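Local coordinates for VWFA domain-containing protein (Bacteroides thetaiotaomicron, PDB 3IBS) that is of unknown function but carries a von Willebrand factor type A domain that binds magnesium and probably belongs to a membrane-anchored protein, at residues 206-209 and 210-213. Residues are numbered along the deposited sequence; the frame is centred on the assembly and turned at random.
Sequences SQEI and SKMA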
loop_
_atom_site.group_PDB
_atom_site.type_symbol
_atom_site.label_atom_id
_atom_site.label_comp_id
_atom_site.label_asym_id
_atom_site.label_seq_id
_atom_site.Cartn_x
_atom_site.Cartn_y
_atom_site.Cartn_z
ATOM N N SER A 206 0.374 11.612 28.956
ATOM C CA SER A 206 -0.367 12.446 29.905
ATOM C C SER A 206 0.028 12.131 31.356
ATOM O O SER A 206 0.036 13.020 32.213
ATOM C CB SER A 206 -1.885 12.325 29.706
ATOM O OG SER A 206 -2.302 13.010 28.522
ATOM N N GLN A 207 0.370 10.869 31.613
ATOM C CA GLN A 207 0.845 10.444 32.918
ATOM C C GLN A 207 2.181 11.096 33.225
ATOM O O GLN A 207 2.398 11.577 34.333
ATOM C CB GLN A 207 0.964 8.908 32.976
ATOM C CG GLN A 207 1.672 8.343 34.222
ATOM C CD GLN A 207 1.068 8.847 35.529
ATOM O OE1 GLN A 207 1.779 9.363 36.406
ATOM N NE2 GLN A 207 -0.253 8.716 35.661
ATOM N N GLU A 208 3.070 11.099 32.232
ATOM C CA GLU A 208 4.396 11.706 32.361
ATOM C C GLU A 208 4.279 13.203 32.638
ATOM O O GLU A 208 4.982 13.741 33.503
ATOM C CB GLU A 208 5.224 11.439 31.097
ATOM C CG GLU A 208 6.564 12.155 31.039
ATOM C CD GLU A 208 7.567 11.669 32.082
ATOM O OE1 GLU A 208 7.355 10.586 32.675
ATOM O OE2 GLU A 208 8.579 12.376 32.302
ATOM N N ILE A 209 3.397 13.871 31.893
ATOM C CA ILE A 209 3.123 15.296 32.105
ATOM C C ILE A 209 2.594 15.557 33.529
ATOM O O ILE A 209 3.094 16.462 34.214
ATOM C CB ILE A 209 2.156 15.858 31.045
ATOM C CG1 ILE A 209 2.821 15.851 29.658
ATOM C CG2 ILE A 209 1.717 17.295 31.400
ATOM C CD1 ILE A 209 1.825 15.933 28.508
ATOM N N SER A 210 1.614 14.756 33.971
ATOM C CA SER A 210 1.079 14.838 35.346
ATOM C C SER A 210 2.127 14.621 36.433
ATOM O O SER A 210 2.093 15.281 37.468
ATOM C CB SER A 210 -0.051 13.828 35.561
ATOM O OG SER A 210 -1.163 14.157 34.755
ATOM N N LYS A 211 3.024 13.670 36.195
ATOM C CA LYS A 211 4.121 13.342 37.108
ATOM C C LYS A 211 5.094 14.526 37.232
ATOM O O LYS A 211 5.564 14.855 38.323
ATOM C CB LYS A 211 4.824 12.081 36.590
ATOM C CG LYS A 211 6.005 11.559 37.390
ATOM C CD LYS A 211 6.487 10.269 36.729
ATOM C CE LYS A 211 7.994 10.284 36.468
ATOM N NZ LYS A 211 8.790 10.043 37.690
HETATM N N MSE A 212 5.360 15.178 36.103
HETATM C CA MSE A 212 6.211 16.359 36.055
HETATM C C MSE A 212 5.599 17.536 36.827
HETATM O O MSE A 212 6.299 18.227 37.580
HETATM C CB MSE A 212 6.481 16.733 34.594
HETATM C CG MSE A 212 7.459 17.858 34.404
HETATM SE SE MSE A 212 7.758 18.184 32.513
HETATM C CE MSE A 212 5.944 18.683 31.959
ATOM N N ALA A 213 4.290 17.731 36.663
ATOM C CA ALA A 213 3.560 18.824 37.320
ATOM C C ALA A 213 3.515 18.673 38.834
ATOM O O ALA A 213 3.462 19.667 39.562
ATOM C CB ALA A 213 2.147 18.925 36.768
#
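The carbonyl group of Ser206 is gripped from both faces of its plane by one residue, Ser210, a turn further along helix 200-214. From one face comes the backbone bond of the alpha-helix, Ser210 N to Ser206 O at 2.9 Å; from the opposite face the hydroxyl, Ser210 OG, donates to Ser206 O at 3.0 Å, its approach tilted 29° from the plane. The hydroxyl can turn back in this way because OG stands anti to its own carbonyl carbon and beside its own N (chi1 -66°). With an alanine here the side-chain bond would be lost, and Ser206 O would probably keep just the backbone N-H of the two donors described. Two other flat groups meet the aliphatic part of Lys211. The carboxylate of Glu208 sets OE1 3.9 Å from Lys211 CE, while the amide oxygen OE1 of Gln207 lies 4.1 Å from Lys211 CB. Glu208 OE1 and Lys211 NZ remain 5.2 Å apart, too far for a salt bridge, so any attraction between the charges is probably diffuse. On the inner side, Ile209 CG2 and the selenomethionine methyl, Met212 CE, approach to 4.5 Å. The example is thus an amphipathic helix of the von Willebrand A fold, with Gln207 and Lys211 exposed and Ile209 buried. Ile209 packs on Ile116 of strand 113-119, Met212 reaches Ala114 of that strand and Gln141 of strand 140-147, and both touch Val12, just ahead of strand 13-19.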